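Local coordinates for galactose-binding like protein (Bacteroides thetaiotaomicron, PDB 7M1A) that probably binds carbohydrate through a calcium-bearing galactose-binding-like domain and belongs to the SusE-like proteins, a family with a potential degradative capacity, at residues Val110-Met115 / Pro149-Ile154; His81-Met86 / Val118-Ser123; Ser35-Gly38 / Gly42-Leu45; Leu73-Asp78 / Asp85-Arg90. One frame throughout, in Å; residues are numbered along the deposited sequence.

Contact 1: Val110-Met115 / Pro149-Ile154; sequences VKLLDM and PRVRYI
In the hydrophobic core of this galactose-binding-like beta-sandwich domain, L112 of strand 110-116 meets V151 and I154 of strand 151-158. The two strands belong to the same antiparallel sheet but are not direct neighbours: strand 88-96 runs between them and pairs with both, so the side chains reach across it. One methyl does all the touching from the first strand. CD1 of L112 lies 4.1 Å from CG2 of V151, the two side chains approaching tip to tip, and 4.1 Å from CD1 of I154, whose side chain it crosses at about a right angle. In V151, CG2 occupies the crowded position between the backbone N and the carbonyl carbon, and that is the branch that meets the leucine. M148 also packs on L112, while I154 also packs on F60, L62 and V93. Each strand has a classic beta bulge against the central one: L112 and L113 together face V93, and R152 with Y153 face C96. At the corner, CG of R152 sits 3.7 Å above the centre of the Y153 ring, and D61 holds the guanidinium through a salt bridge to NE. Toward the outside, K111 NZ reaches along its own strand to D114 OD1, a 2.9 Å salt bridge on the syn lone pair.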
# COMPACT_ATOMS: atom_id res chain seq x y z
N VAL A 110 -2.36 2.29 21.26
CA VAL A 110 -2.32 1.53 22.47
C VAL A 110 -1.72 0.17 22.16
O VAL A 110 -1.98 -0.45 21.13
CB VAL A 110 -3.74 1.46 23.08
CG1 VAL A 110 -3.83 0.56 24.30
CG2 VAL A 110 -4.14 2.87 23.55
N LYS A 111 -0.88 -0.33 23.07
CA LYS A 111 -0.21 -1.62 22.84
C LYS A 111 -1.17 -2.74 23.27
O LYS A 111 -1.65 -2.76 24.39
CB LYS A 111 1.11 -1.74 23.62
CG LYS A 111 1.84 -3.06 23.30
CD LYS A 111 3.26 -3.12 23.86
CE LYS A 111 3.28 -3.09 25.38
NZ LYS A 111 4.65 -3.30 25.84
N LEU A 112 -1.49 -3.61 22.30
CA LEU A 112 -2.51 -4.66 22.46
C LEU A 112 -1.84 -5.94 22.96
O LEU A 112 -2.39 -6.66 23.82
CB LEU A 112 -3.24 -4.87 21.15
CG LEU A 112 -4.04 -3.64 20.66
CD1 LEU A 112 -4.41 -4.07 19.22
CD2 LEU A 112 -5.33 -3.52 21.46
N LEU A 113 -0.66 -6.26 22.39
CA LEU A 113 -0.01 -7.54 22.65
C LEU A 113 1.51 -7.39 22.62
O LEU A 113 2.05 -6.75 21.72
CB LEU A 113 -0.29 -8.58 21.53
CG LEU A 113 -1.77 -9.02 21.42
CD1 LEU A 113 -2.03 -9.73 20.10
CD2 LEU A 113 -2.24 -9.85 22.62
N ASP A 114 2.14 -8.08 23.60
CA ASP A 114 3.59 -8.31 23.58
C ASP A 114 3.78 -9.75 23.10
O ASP A 114 3.27 -10.68 23.75
CB ASP A 114 4.16 -8.33 25.00
CG ASP A 114 4.10 -6.99 25.66
OD1 ASP A 114 4.72 -6.09 25.13
OD2 ASP A 114 3.32 -6.81 26.63
N MSE A 115 4.40 -9.95 21.95
CA MSE A 115 4.55 -11.28 21.36
C MSE A 115 6.00 -11.72 21.46
O MSE A 115 6.94 -10.97 21.21
CB MSE A 115 4.13 -11.31 19.87
CG MSE A 115 2.72 -10.81 19.66
SE MSE A 115 1.34 -12.02 20.42
CE MSE A 115 1.66 -13.54 19.23
N PRO A 149 -9.38 -1.66 24.27
CA PRO A 149 -10.46 -0.98 23.57
C PRO A 149 -10.67 -1.63 22.21
O PRO A 149 -9.80 -2.31 21.62
CB PRO A 149 -9.93 0.43 23.28
CG PRO A 149 -8.39 0.26 23.33
CD PRO A 149 -8.12 -0.89 24.28
N ARG A 150 -11.86 -1.34 21.64
CA ARG A 150 -12.09 -1.65 20.23
C ARG A 150 -11.13 -0.85 19.36
O ARG A 150 -10.78 0.29 19.68
CB ARG A 150 -13.52 -1.36 19.77
CG ARG A 150 -14.56 -2.21 20.48
CD ARG A 150 -15.86 -2.37 19.70
NE ARG A 150 -16.54 -1.12 19.65
CZ ARG A 150 -17.64 -0.92 18.90
NH1 ARG A 150 -18.15 -1.85 18.10
NH2 ARG A 150 -18.22 0.26 18.91
N VAL A 151 -10.64 -1.50 18.28
CA VAL A 151 -9.70 -0.83 17.38
C VAL A 151 -9.99 -1.17 15.94
O VAL A 151 -10.71 -2.11 15.66
CB VAL A 151 -8.23 -1.29 17.66
CG1 VAL A 151 -7.72 -0.79 19.03
CG2 VAL A 151 -8.01 -2.85 17.64
N ARG A 152 -9.66 -0.19 15.06
CA ARG A 152 -9.76 -0.40 13.66
C ARG A 152 -8.41 -0.40 12.94
O ARG A 152 -8.30 -1.07 11.93
CB ARG A 152 -10.61 0.74 13.07
CG ARG A 152 -10.68 0.71 11.54
CD ARG A 152 -11.73 1.62 10.95
NE ARG A 152 -11.54 1.56 9.49
CZ ARG A 152 -12.35 2.19 8.67
NH1 ARG A 152 -13.41 2.82 9.16
NH2 ARG A 152 -12.15 2.16 7.36
N TYR A 153 -7.40 0.23 13.50
CA TYR A 153 -6.10 0.38 12.84
C TYR A 153 -5.06 -0.35 13.66
O TYR A 153 -5.20 -0.38 14.89
CB TYR A 153 -5.76 1.87 12.74
CG TYR A 153 -6.86 2.61 12.05
CD1 TYR A 153 -7.07 2.56 10.66
CD2 TYR A 153 -7.77 3.35 12.81
CE1 TYR A 153 -8.10 3.29 10.08
CE2 TYR A 153 -8.84 4.03 12.24
CZ TYR A 153 -9.02 3.97 10.87
OH TYR A 153 -10.08 4.66 10.30
N ILE A 154 -4.10 -0.92 12.98
CA ILE A 154 -3.12 -1.77 13.64
C ILE A 154 -1.72 -1.35 13.25
O ILE A 154 -1.46 -0.95 12.11
CB ILE A 154 -3.32 -3.24 13.24
CG1 ILE A 154 -4.70 -3.75 13.71
CG2 ILE A 154 -2.23 -4.16 13.83
CD1 ILE A 154 -4.89 -3.89 15.19

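Contact 2: His81-Met86 / Val118-Ser123; sequences HFYNDM and VKPSGS. With EDO (1,2-ethanediol), chain E; EDO (1,2-ethanediol), chain C.
The ring of Y83 carries the aliphatic chain of K119 over one face: CG of the lysine lies 3.9 Å from the ring centroid and 15° off the normal, a CH-pi contact. V118 O and P120 CD approach the same ring obliquely, CD coming within 3.5 Å of Y83 OH. The second flat group, the H81 imidazole, meets an ethanediol molecule at its edge, with NE2 hydrogen-bonded to O2 of the diol at 2.8 Å; this molecule probably comes from the crystallisation liquor. K119 is fully extended, CG anti to the backbone N (chi1 -173°), which carries its methylenes slantwise over the tyrosine ring and takes the ammonium past it to a group of oxygens. NZ donates to S123 O at 2.9 Å, from above the carbonyl plane, and to I127 O. It also donates at 2.8 Å to a water that in turn gives a proton to Y83 O, so the two loops are joined through solvent as well as over the ring. Each loop is shaped by a turn, type II from H81 to N84 and type I from K119 to G122, and S121 OG accepts from S123 N in an ST turn. Y83 OH is hydrogen-bonded to D132 O. The loop between strands 70-74 and 88-96 is thus pinned to the one leading from strand 110-116 into helix 130-138, whose residue A135 packs against both Y83 and P120 and whose A136 receives F82.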
# COMPACT_ATOMS: atom_id res chain seq x y z
N HIS A 81 13.37 -19.93 7.10
CA HIS A 81 12.69 -18.89 7.87
C HIS A 81 12.25 -19.35 9.26
O HIS A 81 11.96 -18.51 10.08
CB HIS A 81 11.54 -18.28 7.06
CG HIS A 81 12.03 -17.59 5.84
ND1 HIS A 81 12.06 -18.24 4.67
CD2 HIS A 81 12.36 -16.28 5.58
CE1 HIS A 81 12.48 -17.42 3.71
NE2 HIS A 81 12.67 -16.20 4.22
N PHE A 82 12.15 -20.65 9.55
CA PHE A 82 11.67 -21.06 10.86
C PHE A 82 12.73 -20.70 11.93
O PHE A 82 13.86 -21.23 11.89
CB PHE A 82 11.42 -22.57 10.90
CG PHE A 82 10.24 -23.08 10.12
CD1 PHE A 82 9.12 -22.30 9.92
CD2 PHE A 82 10.21 -24.38 9.61
CE1 PHE A 82 7.99 -22.80 9.28
CE2 PHE A 82 9.09 -24.88 8.96
CZ PHE A 82 7.97 -24.08 8.75
N TYR A 83 12.39 -19.80 12.85
CA TYR A 83 13.31 -19.36 13.90
C TYR A 83 14.66 -18.96 13.29
O TYR A 83 15.75 -19.31 13.83
CB TYR A 83 13.52 -20.49 14.93
CG TYR A 83 12.24 -21.18 15.29
CD1 TYR A 83 11.33 -20.64 16.20
CD2 TYR A 83 11.91 -22.39 14.68
CE1 TYR A 83 10.12 -21.30 16.51
CE2 TYR A 83 10.71 -23.04 14.97
CZ TYR A 83 9.82 -22.50 15.87
OH TYR A 83 8.67 -23.13 16.21
N ASN A 84 14.59 -18.23 12.15
CA ASN A 84 15.82 -17.93 11.42
C ASN A 84 15.50 -16.71 10.55
O ASN A 84 14.38 -16.20 10.48
CB ASN A 84 16.21 -19.18 10.59
CG ASN A 84 17.72 -19.29 10.38
OD1 ASN A 84 18.43 -18.28 10.36
ND2 ASN A 84 18.21 -20.53 10.27
N ASP A 85 16.50 -16.25 9.79
CA ASP A 85 16.31 -15.23 8.77
C ASP A 85 15.75 -13.96 9.47
O ASP A 85 16.14 -13.67 10.62
CB ASP A 85 15.49 -15.78 7.59
CG ASP A 85 15.72 -14.97 6.31
OD1 ASP A 85 15.02 -13.94 6.07
OD2 ASP A 85 16.62 -15.33 5.57
N MSE A 86 14.87 -13.21 8.80
CA MSE A 86 14.34 -11.99 9.38
C MSE A 86 12.98 -12.27 10.03
O MSE A 86 12.18 -11.34 10.28
CB MSE A 86 14.24 -10.83 8.39
CG MSE A 86 15.50 -10.57 7.60
SE MSE A 86 17.11 -10.28 8.67
CE MSE A 86 18.24 -11.66 7.87
N VAL A 118 8.56 -18.33 20.53
CA VAL A 118 9.41 -19.23 21.32
C VAL A 118 9.68 -20.47 20.51
O VAL A 118 8.76 -21.06 19.89
CB VAL A 118 8.72 -19.59 22.64
CG1 VAL A 118 9.53 -20.64 23.40
CG2 VAL A 118 8.44 -18.37 23.51
N LYS A 119 10.98 -20.80 20.46
CA LYS A 119 11.40 -22.03 19.80
C LYS A 119 11.32 -23.19 20.79
O LYS A 119 12.09 -23.23 21.76
CB LYS A 119 12.84 -21.85 19.31
CG LYS A 119 13.37 -22.99 18.45
CD LYS A 119 14.79 -22.76 17.92
CE LYS A 119 15.19 -23.65 16.76
NZ LYS A 119 16.57 -23.37 16.25
N PRO A 120 10.37 -24.13 20.62
CA PRO A 120 10.13 -25.20 21.62
C PRO A 120 11.40 -25.92 22.08
O PRO A 120 11.62 -26.09 23.27
CB PRO A 120 9.18 -26.17 20.87
CG PRO A 120 8.35 -25.19 19.98
CD PRO A 120 9.44 -24.27 19.47
N SER A 121 12.28 -26.26 21.14
CA SER A 121 13.46 -27.06 21.49
C SER A 121 14.58 -26.18 22.08
O SER A 121 15.52 -26.70 22.66
CB SER A 121 13.96 -27.78 20.27
OG SER A 121 14.61 -26.85 19.38
N GLY A 122 14.53 -24.86 21.88
CA GLY A 122 15.63 -24.02 22.33
C GLY A 122 16.94 -24.28 21.59
O GLY A 122 18.00 -23.86 22.07
N SER A 123 16.89 -25.00 20.45
CA SER A 123 18.12 -25.43 19.76
C SER A 123 18.80 -24.21 19.16
O SER A 123 18.12 -23.25 18.72
CB SER A 123 17.82 -26.47 18.63
OG SER A 123 17.11 -27.62 19.10
C1 EDO E . 16.96 -12.37 3.87
O1 EDO E . 15.62 -12.74 4.05
C2 EDO E . 17.78 -13.54 3.37
O2 EDO E . 16.94 -14.09 2.43
C1 EDO C . 12.91 -14.84 0.60
O1 EDO C . 11.75 -15.09 1.35
C2 EDO C . 13.47 -13.79 1.39
O2 EDO C . 13.81 -14.22 2.68
O HOH W 1 16.91 -20.58 16.11
O HOH W 2 16.57 -22.16 13.45

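Contact 3: Ser35-Gly38 / Gly42-Leu45; sequences SKDG and GVGL. With EDO (1,2-ethanediol), chain C.
Chi1 of V43 (172°) sets CG1 anti to the backbone N and CG2 anti to the carbonyl carbon, and both methyls thereby face the carbonyl of K36, with CG2 at 3.7 Å and CG1 at 3.9 Å from K36 O. This is the loop beside the calcium site of the galactose-binding-like domain, folded back on itself before strand 45-46. At its base, CB of S35 rests 3.9 Å from V43 O. The serine's chi1 of -49° puts OG anti to the carbonyl carbon, where two waters reach it: one donates to S35 OG at 2.7 Å and to G42 O at 2.8 Å, while the second takes a longer bond from the same hydroxyl and gives a proton to G42 O. The calcium ligands hold the frame. T171 OG1 accepts from S35 N and donates to V43 O, and N31 ND2 donates to G42 O, so two residues of the metal site fix both sides of the fold; the ion is about 5 Å from the S35 side chain. On the outer side, D37 bends in toward V43, and its OD1 accepts a 2.6 Å hydrogen bond from O1 of an ethanediol.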
# COMPACT_ATOMS: atom_id res chain seq x y z
N SER A 35 2.28 -19.34 3.32
CA SER A 35 3.10 -19.70 2.16
C SER A 35 4.56 -19.93 2.53
O SER A 35 5.01 -19.52 3.63
CB SER A 35 3.02 -18.66 1.05
OG SER A 35 1.69 -18.33 0.77
N LYS A 36 5.31 -20.56 1.62
CA LYS A 36 6.76 -20.66 1.74
C LYS A 36 7.41 -20.05 0.50
O LYS A 36 6.74 -19.89 -0.53
CB LYS A 36 7.17 -22.13 1.88
CG LYS A 36 6.84 -22.94 0.64
CD LYS A 36 7.08 -24.45 0.85
CE LYS A 36 6.89 -25.24 -0.42
NZ LYS A 36 5.49 -25.34 -0.86
N ASP A 37 8.73 -19.87 0.54
CA ASP A 37 9.42 -19.37 -0.63
C ASP A 37 9.15 -20.31 -1.81
O ASP A 37 9.19 -21.53 -1.65
CB ASP A 37 10.93 -19.40 -0.45
CG ASP A 37 11.47 -18.22 0.32
OD1 ASP A 37 10.68 -17.34 0.61
OD2 ASP A 37 12.65 -18.22 0.58
N GLY A 38 8.94 -19.72 -2.98
CA GLY A 38 8.66 -20.45 -4.21
C GLY A 38 7.17 -20.63 -4.52
O GLY A 38 6.81 -20.96 -5.65
N GLY A 42 2.05 -14.52 -4.04
CA GLY A 42 2.57 -13.50 -3.09
C GLY A 42 2.85 -14.21 -1.75
O GLY A 42 1.93 -14.67 -1.09
N VAL A 43 4.14 -14.29 -1.41
CA VAL A 43 4.56 -15.08 -0.25
C VAL A 43 4.41 -14.37 1.08
O VAL A 43 4.12 -15.02 2.10
CB VAL A 43 6.03 -15.56 -0.47
CG1 VAL A 43 6.67 -16.21 0.73
CG2 VAL A 43 6.09 -16.48 -1.73
N GLY A 44 4.66 -13.07 1.11
CA GLY A 44 4.58 -12.40 2.39
C GLY A 44 5.10 -10.97 2.26
O GLY A 44 5.15 -10.41 1.14
N LEU A 45 5.47 -10.36 3.39
CA LEU A 45 6.10 -9.07 3.38
C LEU A 45 7.51 -9.22 3.91
O LEU A 45 7.84 -10.22 4.60
CB LEU A 45 5.28 -8.00 4.12
CG LEU A 45 5.16 -8.13 5.65
CD1 LEU A 45 6.43 -7.73 6.41
CD2 LEU A 45 3.99 -7.25 6.14
C1 EDO C . 12.91 -14.84 0.60
O1 EDO C . 11.75 -15.09 1.35
C2 EDO C . 13.47 -13.79 1.39
O2 EDO C . 13.81 -14.22 2.68
O HOH W 3 1.08 -15.76 1.35
O HOH W 4 0.37 -17.03 -1.84

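Contact 4: Leu73-Asp78 / Asp85-Arg90; sequences LWAIQD and DMSPRR. With EDO (1,2-ethanediol), chain E.
L73 and P88 pack side chain to side chain where the two sheets of the beta-sandwich face each other: CD2 of the leucine lies 4.0 Å from CG of the proline ring. With CG anti to the backbone N (chi1 -178°), L73 extends from strand 70-74 of one sheet toward the start of strand 88-96 of the other. Two residues on from the leucine and one before the proline, the CB methyl of A75 lies beside S87 OG, 4.0 Å away. A water belongs to the same inner shell. It accepts from I76 N at 2.9 Å and donates to S87 OG at 2.7 Å, bridging the backbone of one segment to the side chain of the other. The hydroxyl donates to H81 O, and the same proton leans weakly toward N84 O; these are the first and last residues of the H81-N84 turn. Further out, L73 also packs on F170, and backbone bonds join W74 to T171 and E172, so strand 70-74 pairs with the strand that supplies these two residues to the calcium ion. Two residues beyond A75, Q77 is the centre of an inverse gamma turn in the loop that follows the strand, and the next residue is anchored twice: D78 OD1 accepts from H81 ND1 and OD2 from D37 N. On the other segment, M86 is bonded through its backbone to C169. Past P88 the chain turns a corner in a classic beta bulge, R89 and R90 both facing K160, and R90 NH1 donates to M115 O.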
# COMPACT_ATOMS: atom_id res chain seq x y z
N LEU A 73 0.05 -15.22 13.84
CA LEU A 73 1.02 -14.80 12.87
C LEU A 73 1.86 -16.02 12.50
O LEU A 73 2.32 -16.73 13.41
CB LEU A 73 1.88 -13.64 13.37
CG LEU A 73 2.94 -13.06 12.39
CD1 LEU A 73 3.09 -11.54 12.62
CD2 LEU A 73 4.30 -13.79 12.51
N TRP A 74 2.15 -16.17 11.20
CA TRP A 74 2.96 -17.28 10.69
C TRP A 74 4.21 -16.72 10.00
O TRP A 74 4.10 -15.91 9.10
CB TRP A 74 2.17 -18.14 9.63
CG TRP A 74 1.06 -18.90 10.29
CD1 TRP A 74 1.12 -20.21 10.65
CD2 TRP A 74 -0.26 -18.43 10.70
NE1 TRP A 74 -0.08 -20.60 11.21
CE2 TRP A 74 -0.97 -19.53 11.22
CE3 TRP A 74 -1.01 -17.26 10.53
CZ2 TRP A 74 -2.28 -19.49 11.67
CZ3 TRP A 74 -2.32 -17.18 10.96
CH2 TRP A 74 -2.95 -18.29 11.56
N ALA A 75 5.34 -17.32 10.30
CA ALA A 75 6.58 -17.18 9.57
C ALA A 75 6.47 -17.85 8.19
O ALA A 75 5.66 -18.77 7.97
CB ALA A 75 7.74 -17.78 10.38
N ILE A 76 7.29 -17.37 7.25
CA ILE A 76 7.34 -18.02 5.92
C ILE A 76 7.75 -19.49 6.16
O ILE A 76 8.60 -19.82 7.01
CB ILE A 76 8.37 -17.27 5.04
CG1 ILE A 76 7.87 -15.83 4.75
CG2 ILE A 76 8.71 -18.04 3.74
CD1 ILE A 76 8.98 -14.91 4.21
N GLN A 77 7.00 -20.41 5.53
CA GLN A 77 6.94 -21.82 6.00
C GLN A 77 8.01 -22.77 5.43
O GLN A 77 7.74 -23.78 4.73
CB GLN A 77 5.53 -22.34 5.68
CG GLN A 77 4.39 -21.63 6.44
CD GLN A 77 4.31 -22.04 7.90
OE1 GLN A 77 4.52 -21.25 8.89
NE2 GLN A 77 3.92 -23.28 8.06
N ASP A 78 9.26 -22.40 5.71
CA ASP A 78 10.35 -23.28 5.31
C ASP A 78 11.52 -23.15 6.29
O ASP A 78 11.51 -22.26 7.16
CB ASP A 78 10.78 -22.94 3.88
CG ASP A 78 11.08 -21.47 3.62
OD1 ASP A 78 11.62 -20.82 4.50
OD2 ASP A 78 10.71 -20.99 2.53
N ASP A 85 16.50 -16.25 9.79
CA ASP A 85 16.31 -15.23 8.77
C ASP A 85 15.75 -13.96 9.47
O ASP A 85 16.14 -13.67 10.62
CB ASP A 85 15.49 -15.78 7.59
CG ASP A 85 15.72 -14.97 6.31
OD1 ASP A 85 15.02 -13.94 6.07
OD2 ASP A 85 16.62 -15.33 5.57
N MSE A 86 14.87 -13.21 8.80
CA MSE A 86 14.34 -11.99 9.38
C MSE A 86 12.98 -12.27 10.03
O MSE A 86 12.18 -11.34 10.28
CB MSE A 86 14.24 -10.83 8.39
CG MSE A 86 15.50 -10.57 7.60
SE MSE A 86 17.11 -10.28 8.67
CE MSE A 86 18.24 -11.66 7.87
N SER A 87 12.66 -13.54 10.31
CA SER A 87 11.41 -13.87 10.96
C SER A 87 11.36 -13.23 12.34
O SER A 87 12.36 -13.16 13.09
CB SER A 87 11.31 -15.35 11.09
OG SER A 87 11.29 -15.96 9.80
N PRO A 88 10.19 -12.73 12.77
CA PRO A 88 10.15 -11.98 14.05
C PRO A 88 10.34 -12.91 15.25
O PRO A 88 9.87 -14.08 15.27
CB PRO A 88 8.73 -11.35 14.00
CG PRO A 88 7.93 -12.34 13.16
CD PRO A 88 8.88 -12.81 12.08
N ARG A 89 11.04 -12.38 16.26
CA ARG A 89 11.22 -13.14 17.52
C ARG A 89 10.54 -12.40 18.67
O ARG A 89 9.77 -13.01 19.42
CB ARG A 89 12.71 -13.37 17.81
CG ARG A 89 12.93 -14.15 19.09
CD ARG A 89 14.41 -14.50 19.26
NE ARG A 89 14.61 -15.32 20.46
CZ ARG A 89 15.80 -15.74 20.87
NH1 ARG A 89 16.89 -15.35 20.21
NH2 ARG A 89 15.90 -16.60 21.88
N ARG A 90 10.80 -11.09 18.85
CA ARG A 90 10.04 -10.30 19.81
C ARG A 90 9.39 -9.13 19.08
O ARG A 90 10.07 -8.46 18.30
CB ARG A 90 11.01 -9.69 20.83
CG ARG A 90 11.50 -10.73 21.84
CD ARG A 90 10.44 -10.97 22.92
NE ARG A 90 10.24 -9.74 23.71
CZ ARG A 90 9.22 -8.83 23.73
NH1 ARG A 90 8.10 -8.90 22.98
NH2 ARG A 90 9.38 -7.78 24.52
C1 EDO E . 16.96 -12.37 3.87
O1 EDO E . 15.62 -12.74 4.05
C2 EDO E . 17.78 -13.54 3.37
O2 EDO E . 16.94 -14.09 2.43
O HOH W 5 9.15 -15.35 8.19

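From the N terminus, contact 3 comes first, closing the short loop beside the calcium site before strand 45-46. Contact 4 closes the turn between strands 70-74 and 88-96, and so joins the two sheets; contact 3 is bonded to it, S35 to Q77 and D37 to D78. Contact 2 begins inside that turn, shares D85 and M86 with contact 4, and reaches on to the loop before helix 130-138. Contact 1 crosses contact 2 along the chain, since 110-115 precedes 118-123 and 149-154 follows it; it joins two strands of the larger sheet, on the other side of the chain's centre from contact 2, about 25 Å away between centres.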